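Local coordinates for protein anabena Tic22 (Anabaena sp., PDB 4EV1) that probably acts as a chaperone in protein transport, as a cyanobacterial member of the Tic22-like family associated with thylakoids, at residues 3-8 / 88-93; 16-21 / 45-50; 134-139 / 184-189. One frame throughout, in Å; residues are numbered along the deposited sequence.

Contact 1: residues 3-8 / 88-93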
# COMPACT_ATOMS: atom_id res chain seq x y z
N SER A 3 -8.11 17.76 -0.33
CA SER A 3 -9.20 17.36 -1.21
C SER A 3 -9.07 15.87 -1.54
O SER A 3 -8.01 15.29 -1.32
CB SER A 3 -9.16 18.17 -2.50
OG SER A 3 -8.10 17.76 -3.34
N GLU A 4 -10.15 15.28 -2.04
CA GLU A 4 -10.12 13.92 -2.60
C GLU A 4 -9.10 13.78 -3.76
O GLU A 4 -8.47 12.72 -3.90
CB GLU A 4 -11.51 13.49 -3.08
CG GLU A 4 -12.45 12.99 -1.95
CD GLU A 4 -12.02 11.63 -1.33
OE1 GLU A 4 -12.65 10.60 -1.65
OE2 GLU A 4 -11.06 11.59 -0.51
N GLN A 5 -8.94 14.82 -4.58
CA GLN A 5 -7.94 14.77 -5.63
C GLN A 5 -6.52 14.84 -5.05
O GLN A 5 -5.62 14.13 -5.52
CB GLN A 5 -8.14 15.85 -6.69
CG GLN A 5 -7.10 15.79 -7.83
CD GLN A 5 -7.12 14.46 -8.61
OE1 GLN A 5 -8.18 13.81 -8.77
NE2 GLN A 5 -5.94 14.05 -9.09
N GLN A 6 -6.31 15.66 -4.03
CA GLN A 6 -5.01 15.71 -3.37
C GLN A 6 -4.64 14.38 -2.71
O GLN A 6 -3.49 13.97 -2.78
CB GLN A 6 -4.96 16.82 -2.34
CG GLN A 6 -4.93 18.20 -2.98
CD GLN A 6 -5.10 19.33 -1.97
OE1 GLN A 6 -6.00 19.29 -1.12
NE2 GLN A 6 -4.25 20.34 -2.06
N ILE A 7 -5.59 13.76 -2.01
CA ILE A 7 -5.38 12.47 -1.37
C ILE A 7 -5.06 11.41 -2.44
O ILE A 7 -4.10 10.66 -2.28
CB ILE A 7 -6.61 12.05 -0.51
CG1 ILE A 7 -6.76 13.00 0.68
CG2 ILE A 7 -6.46 10.66 -0.00
CD1 ILE A 7 -7.88 12.62 1.65
N LYS A 8 -5.81 11.40 -3.54
CA LYS A 8 -5.53 10.45 -4.63
C LYS A 8 -4.10 10.61 -5.15
O LYS A 8 -3.41 9.62 -5.34
CB LYS A 8 -6.57 10.55 -5.78
CG LYS A 8 -6.07 9.98 -7.12
CD LYS A 8 -7.16 9.90 -8.15
CE LYS A 8 -6.77 9.06 -9.38
NZ LYS A 8 -5.50 9.51 -10.04
N ILE A 88 -7.26 2.92 -7.23
CA ILE A 88 -8.05 1.98 -6.46
C ILE A 88 -8.86 2.67 -5.37
O ILE A 88 -10.04 2.37 -5.21
CB ILE A 88 -7.14 0.86 -5.89
CG1 ILE A 88 -6.52 0.05 -7.04
CG2 ILE A 88 -7.94 -0.08 -4.98
CD1 ILE A 88 -5.55 -1.01 -6.56
N TYR A 89 -8.23 3.53 -4.59
CA TYR A 89 -8.92 4.34 -3.57
C TYR A 89 -10.14 5.06 -4.20
O TYR A 89 -11.28 4.90 -3.75
CB TYR A 89 -7.95 5.40 -3.01
CG TYR A 89 -8.61 6.40 -2.07
CD1 TYR A 89 -9.07 6.02 -0.83
CD2 TYR A 89 -8.77 7.74 -2.45
CE1 TYR A 89 -9.68 6.94 0.04
CE2 TYR A 89 -9.37 8.66 -1.62
CZ TYR A 89 -9.80 8.27 -0.36
OH TYR A 89 -10.40 9.21 0.46
N GLN A 90 -9.89 5.79 -5.28
CA GLN A 90 -10.94 6.55 -5.96
C GLN A 90 -12.06 5.65 -6.45
O GLN A 90 -13.24 5.93 -6.24
CB GLN A 90 -10.32 7.36 -7.11
CG GLN A 90 -11.32 8.17 -7.91
CD GLN A 90 -10.66 8.86 -9.07
OE1 GLN A 90 -10.29 8.22 -10.08
NE2 GLN A 90 -10.47 10.15 -8.94
N GLN A 91 -11.69 4.53 -7.06
CA GLN A 91 -12.69 3.60 -7.52
C GLN A 91 -13.57 3.10 -6.36
O GLN A 91 -14.81 3.02 -6.48
CB GLN A 91 -12.05 2.43 -8.25
CG GLN A 91 -13.08 1.45 -8.73
CD GLN A 91 -12.56 0.38 -9.64
OE1 GLN A 91 -11.80 0.64 -10.57
NE2 GLN A 91 -13.00 -0.85 -9.39
N LEU A 92 -12.95 2.76 -5.23
CA LEU A 92 -13.73 2.29 -4.07
C LEU A 92 -14.67 3.40 -3.57
O LEU A 92 -15.81 3.10 -3.20
CB LEU A 92 -12.83 1.76 -2.96
CG LEU A 92 -12.12 0.44 -3.24
CD1 LEU A 92 -10.99 0.20 -2.21
CD2 LEU A 92 -13.15 -0.71 -3.24
N GLN A 93 -14.22 4.65 -3.60
CA GLN A 93 -15.07 5.77 -3.15
C GLN A 93 -16.25 5.99 -4.12
O GLN A 93 -17.38 6.25 -3.67
CB GLN A 93 -14.25 7.06 -2.96
CG GLN A 93 -13.21 7.03 -1.84
CD GLN A 93 -13.85 7.06 -0.45
OE1 GLN A 93 -14.27 6.01 0.08
NE2 GLN A 93 -13.96 8.26 0.13
O HOH W 1 -8.71 12.17 -10.58

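Contact 2: residues 16-21 / 45-50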
# COMPACT_ATOMS: atom_id res chain seq x y z
N ILE A 16 0.28 -0.73 -6.82
CA ILE A 16 -0.35 -1.89 -6.27
C ILE A 16 -0.32 -2.89 -7.41
O ILE A 16 -0.56 -2.52 -8.56
CB ILE A 16 -1.80 -1.57 -5.88
CG1 ILE A 16 -1.83 -0.44 -4.83
CG2 ILE A 16 -2.56 -2.85 -5.40
CD1 ILE A 16 -1.23 -0.77 -3.47
N TYR A 17 -0.03 -4.14 -7.12
CA TYR A 17 0.05 -5.18 -8.20
C TYR A 17 -1.18 -6.11 -8.18
O TYR A 17 -1.49 -6.70 -7.18
CB TYR A 17 1.36 -5.92 -8.03
CG TYR A 17 2.53 -4.97 -8.04
CD1 TYR A 17 2.95 -4.39 -9.22
CD2 TYR A 17 3.17 -4.61 -6.87
CE1 TYR A 17 4.00 -3.50 -9.24
CE2 TYR A 17 4.23 -3.69 -6.88
CZ TYR A 17 4.63 -3.13 -8.09
OH TYR A 17 5.69 -2.24 -8.15
N LEU A 18 -1.93 -6.13 -9.28
CA LEU A 18 -3.11 -6.91 -9.43
C LEU A 18 -2.79 -8.08 -10.33
O LEU A 18 -1.89 -7.98 -11.18
CB LEU A 18 -4.21 -6.08 -10.06
CG LEU A 18 -4.72 -4.89 -9.23
CD1 LEU A 18 -5.97 -4.33 -9.94
CD2 LEU A 18 -5.02 -5.28 -7.72
N VAL A 19 -3.43 -9.21 -10.06
CA VAL A 19 -3.40 -10.35 -10.96
C VAL A 19 -4.55 -10.22 -11.94
O VAL A 19 -5.75 -10.23 -11.55
CB VAL A 19 -3.44 -11.69 -10.22
CG1 VAL A 19 -3.56 -12.87 -11.24
CG2 VAL A 19 -2.22 -11.88 -9.36
N THR A 20 -4.21 -10.10 -13.21
CA THR A 20 -5.19 -9.71 -14.25
C THR A 20 -5.06 -10.51 -15.51
O THR A 20 -4.05 -11.20 -15.66
CB THR A 20 -5.09 -8.24 -14.63
OG1 THR A 20 -3.97 -8.01 -15.48
CG2 THR A 20 -4.97 -7.32 -13.41
N ASN A 21 -6.04 -10.43 -16.42
CA ASN A 21 -5.83 -10.95 -17.76
C ASN A 21 -4.99 -9.95 -18.56
O ASN A 21 -4.49 -8.93 -18.01
CB ASN A 21 -7.16 -11.37 -18.48
CG ASN A 21 -8.04 -10.19 -18.84
OD1 ASN A 21 -7.65 -9.04 -18.69
ND2 ASN A 21 -9.22 -10.48 -19.36
N THR A 45 -11.00 -9.18 -5.32
CA THR A 45 -9.68 -9.46 -5.89
C THR A 45 -8.57 -9.24 -4.88
O THR A 45 -8.65 -8.39 -3.96
CB THR A 45 -9.42 -8.66 -7.21
OG1 THR A 45 -8.29 -9.21 -7.91
CG2 THR A 45 -9.17 -7.15 -6.93
N GLY A 46 -7.49 -9.98 -5.06
CA GLY A 46 -6.38 -9.92 -4.15
C GLY A 46 -5.26 -9.08 -4.65
O GLY A 46 -4.57 -9.52 -5.61
N ALA A 47 -5.04 -7.92 -4.01
CA ALA A 47 -4.04 -6.95 -4.43
C ALA A 47 -2.75 -7.22 -3.64
O ALA A 47 -2.79 -7.78 -2.53
CB ALA A 47 -4.52 -5.48 -4.24
N TYR A 48 -1.62 -6.83 -4.22
CA TYR A 48 -0.30 -7.08 -3.65
C TYR A 48 0.53 -5.82 -3.60
O TYR A 48 0.60 -5.05 -4.57
CB TYR A 48 0.46 -8.10 -4.51
CG TYR A 48 -0.12 -9.50 -4.52
CD1 TYR A 48 -1.13 -9.85 -5.43
CD2 TYR A 48 0.33 -10.47 -3.65
CE1 TYR A 48 -1.69 -11.16 -5.46
CE2 TYR A 48 -0.22 -11.77 -3.66
CZ TYR A 48 -1.22 -12.10 -4.56
OH TYR A 48 -1.77 -13.36 -4.58
N MET A 49 1.26 -5.68 -2.50
CA MET A 49 2.25 -4.62 -2.34
C MET A 49 3.52 -4.99 -3.04
O MET A 49 4.30 -4.07 -3.40
CB MET A 49 2.53 -4.38 -0.86
CG MET A 49 1.30 -3.85 -0.09
SD MET A 49 0.40 -2.50 -0.84
CE MET A 49 1.66 -1.31 -0.92
N SER A 50 3.72 -6.31 -3.26
CA SER A 50 4.94 -6.83 -3.92
C SER A 50 4.63 -7.46 -5.28
O SER A 50 3.85 -8.42 -5.37
CB SER A 50 5.62 -7.89 -3.04
OG SER A 50 6.45 -8.74 -3.82
O HOH W 2 -5.47 -9.12 -8.14

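Contact 3: residues 134-139 / 184-189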
# COMPACT_ATOMS: atom_id res chain seq x y z
N PRO A 134 1.63 -2.01 6.72
CA PRO A 134 2.31 -1.06 7.60
C PRO A 134 3.02 0.04 6.82
O PRO A 134 3.24 -0.08 5.60
CB PRO A 134 3.34 -1.92 8.34
CG PRO A 134 3.54 -3.11 7.51
CD PRO A 134 2.29 -3.32 6.67
N MET A 135 3.27 1.14 7.53
CA MET A 135 4.13 2.23 7.06
C MET A 135 5.03 2.66 8.22
O MET A 135 4.72 2.45 9.40
CB MET A 135 3.28 3.40 6.58
CG MET A 135 2.27 3.04 5.49
SD MET A 135 1.47 4.50 4.77
CE MET A 135 2.69 5.00 3.63
N PHE A 136 6.15 3.30 7.90
CA PHE A 136 7.15 3.58 8.89
C PHE A 136 7.53 5.02 8.79
O PHE A 136 7.83 5.49 7.70
CB PHE A 136 8.36 2.69 8.68
CG PHE A 136 8.00 1.23 8.56
CD1 PHE A 136 7.73 0.67 7.33
CD2 PHE A 136 7.90 0.43 9.69
CE1 PHE A 136 7.38 -0.67 7.22
CE2 PHE A 136 7.57 -0.92 9.58
CZ PHE A 136 7.31 -1.46 8.33
N ALA A 137 7.53 5.72 9.94
CA ALA A 137 7.83 7.14 9.93
C ALA A 137 8.87 7.40 11.00
O ALA A 137 8.74 6.91 12.15
CB ALA A 137 6.56 7.97 10.17
N VAL A 138 9.90 8.15 10.63
CA VAL A 138 10.98 8.46 11.56
C VAL A 138 10.63 9.67 12.41
O VAL A 138 10.13 10.66 11.91
CB VAL A 138 12.28 8.70 10.81
CG1 VAL A 138 13.42 9.20 11.76
CG2 VAL A 138 12.65 7.41 10.11
N ARG A 139 10.89 9.56 13.71
CA ARG A 139 10.58 10.66 14.63
C ARG A 139 11.84 11.04 15.34
O ARG A 139 12.71 10.20 15.55
CB ARG A 139 9.56 10.24 15.68
CG ARG A 139 8.27 9.70 15.13
CD ARG A 139 7.31 9.44 16.26
NE ARG A 139 7.64 8.24 17.01
CZ ARG A 139 6.80 7.61 17.84
NH1 ARG A 139 5.57 8.07 18.04
NH2 ARG A 139 7.20 6.51 18.47
N ILE A 184 11.64 4.88 14.87
CA ILE A 184 10.68 4.66 13.79
C ILE A 184 9.33 4.33 14.40
O ILE A 184 9.23 3.37 15.15
CB ILE A 184 11.12 3.50 12.89
CG1 ILE A 184 12.53 3.73 12.36
CG2 ILE A 184 10.10 3.33 11.73
CD1 ILE A 184 13.11 2.55 11.55
N GLN A 185 8.29 5.10 14.07
CA GLN A 185 6.91 4.76 14.42
C GLN A 185 6.25 3.84 13.39
O GLN A 185 6.33 4.07 12.18
CB GLN A 185 6.05 6.02 14.53
CG GLN A 185 4.72 5.81 15.23
CD GLN A 185 3.82 7.02 15.19
OE1 GLN A 185 4.06 7.97 14.45
NE2 GLN A 185 2.77 7.01 16.01
N VAL A 186 5.58 2.81 13.91
CA VAL A 186 4.78 1.95 13.06
C VAL A 186 3.38 2.55 12.87
O VAL A 186 2.67 2.88 13.84
CB VAL A 186 4.68 0.54 13.62
CG1 VAL A 186 3.84 -0.31 12.69
CG2 VAL A 186 6.06 -0.01 13.75
N LEU A 187 3.02 2.75 11.61
CA LEU A 187 1.71 3.25 11.22
C LEU A 187 1.08 2.19 10.30
O LEU A 187 1.70 1.18 10.00
CB LEU A 187 1.84 4.57 10.46
CG LEU A 187 2.50 5.73 11.21
CD1 LEU A 187 2.97 6.81 10.26
CD2 LEU A 187 1.54 6.30 12.28
N ASP A 188 -0.14 2.42 9.90
CA ASP A 188 -0.73 1.65 8.82
C ASP A 188 -1.51 2.54 7.88
O ASP A 188 -1.92 3.63 8.26
CB ASP A 188 -1.57 0.48 9.32
CG ASP A 188 -2.76 0.91 10.06
OD1 ASP A 188 -3.55 1.67 9.50
OD2 ASP A 188 -2.95 0.45 11.21
N ILE A 189 -1.65 2.07 6.65
CA ILE A 189 -2.22 2.88 5.58
C ILE A 189 -3.65 3.34 5.84
O ILE A 189 -4.03 4.45 5.46
CB ILE A 189 -2.14 2.15 4.22
CG1 ILE A 189 -2.46 3.11 3.08
CG2 ILE A 189 -3.09 0.98 4.17
CD1 ILE A 189 -1.36 4.10 2.88

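Contact 1: residues 3-8 / 88-93
A helix-helix contact, between the start of helix 4-11 and the C-terminal part of helix 85-94, is carried by the carboxylate of Glu4, which reaches Tyr89 and Gln93 together. The axes of segments 4-8 and 88-93 run at 142°, roughly antiparallel, and approach no closer than 10.3 Å, so long side chains must span the gap. Glu4 OE2 accepts from Tyr89 OH at 2.7 Å through its syn lone pair and sits at the edge of the Tyr89 ring, near its plane. Glu4 OE1 takes a nearly straight bond from Gln93 NE2 at 3.2 Å, met on the syn side but well out of the carboxylate plane; Gln93 OE1 accepts from Lys96 NZ. In Glu4, chi2 (-69°) bends the chain and sets CD on the partner's side. Ile7 CG2 packs obliquely on Tyr89 CE2 at 3.9 Å, and helix 189-198 covers both residues, with Gln197 also bonded to the tyrosine hydroxyl. Lys8 CD lies 3.4 Å from Gln90 NE2, while the ammonium of Lys8 pairs with Asp12. A water bridges Gln5 OE1 and Gln90 NE2, and Gln5 NE2 bonds Glu9 OE2. Ser3 and Gln6 form a capping box: Gln6 N donates to Ser3 OG at 2.8 Å and Ser3 N back to Gln6 OE1 at 2.7 Å. Two neutral donors grip one carboxylate, one on each oxygen, which restricts its rotation and would probably favour its ionised form.

Contact 2: residues 16-21 / 45-50
Tyr17 and Tyr48 face each other across two antiparallel strands and form a single hydrogen-bonded bridge. Tyr17 N donates to Tyr48 O at 2.8 Å. The return bond, from Tyr48 N to Tyr17 O, is longer and more bent, at 3.0 Å and 140°. Beyond this pair, towards Val19 and Thr45, the strands splay, at 143° between their directions, and a water takes over the role of a direct bond. It accepts from Val19 N at 2.8 Å and donates to both Thr45 OG1 and Gly46 O, so that three polar atoms of the two strands meet at one solvent molecule.

The apolar contacts centre on Ala47. Its CB touches two branches of the other strand, Ile16 CG2 and Leu18 CD2, each 3.5 Å away; the first of these is tighter than usual for two carbons. Ile16 CD1 meets Met49 SD at 3.5 Å, the methionine chi2 of -47° bending the chain and placing SD beside that methyl. Around the aromatic rings, Tyr17 O lies at the edge of the Tyr48 ring and Met49 O at the edge of the Tyr17 ring, whereas Val19 CG2 approaches Tyr48 CE1 obliquely at 4.0 Å.

This bridge joins two small sheets: strand 15-20 pairs on its own account with strand 79-84, and strand 43-48 lies between strands 28-30 and 102-107. Helix 51-63, whose start is capped by Ser50 OG on Glu53 N, packs against Tyr17, Val19 and Tyr48, while Phe106 of strand 102-107 touches Ile16 and Ala47, and Ser215 of helix 213-220 bonds the hydroxyl of Tyr17.

Contact 3: residues 134-139 / 184-189
Met135 with Leu187 and Ala137 with Gln185 are the hydrogen-bonded pairs of a two-stranded antiparallel sheet, each closed by two backbone bonds. The shortest runs from Gln185 N to Ala137 O at 2.7 Å; that from Met135 N to Leu187 O measures 2.9 Å. Between the two pairs, Phe136 CA makes a CA-H...O contact with Gln185 O at 3.4 Å.

Side chains pack on both faces. On the face of Phe136, Val138, Ile184 and Val186, Ile184 CG2 meets Phe136 CB at 3.6 Å and lies at the edge of the phenylalanine ring, while Val138 packs against the CG1 branch of Ile184. On the face of Met135, Ala137, Gln185 and Leu187, Ala137 CB touches Leu187 CD1, and Met135 SD comes within 3.4 Å of Ile189 CD1 at the start of helix 189-198.

In the next shell, Leu119 of helix 110-121 and residues of helix 165-175 cover the side with Phe136 and Ile184, whereas Leu161 of strand 156-162 lies against Met135, Ala137 and Leu187. Asp188, the last strand residue, N-caps helix 189-198, its OD1 accepting from Gly191 N. Asp183 forms a salt bridge with Arg139 NH2, and Tyr146 OH bonds Gln185 OE1; these polar partners help position a stacked pair. Arg139 bends at chi3 (-76°), which places NE beside Gln185 CB. The guanidinium and amide planes are stacked, 15° from parallel, with Gln185 CB 3.7 Å above the guanidinium centre and Arg139 NH1 3.5 Å from Gln185 CD.

Overall arrangement
Contacts 1 and 2 belong together: helix 4-11 is followed directly by strand 15-20, and the chain between the two halves of contact 1 includes all of contact 2. Their centres lie 18 Å apart, yet they touch where Ile88 CD1 packs on Ile16 CG2 at 3.7 Å. Contact 3 lies later in the chain, on the opposite side of the chain's centre from contact 2; its nearest atoms are about 7 Å from contact 2 and about 8 Å from contact 1. Helix 189-198 links contacts 1 and 3, since it follows strand 183-188 and packs on Ile7 and Tyr89. Bound cyclohexylaminoethane sulfonate, probably from the crystallisation liquor, lies about 3 Å from the Leu187 side chain.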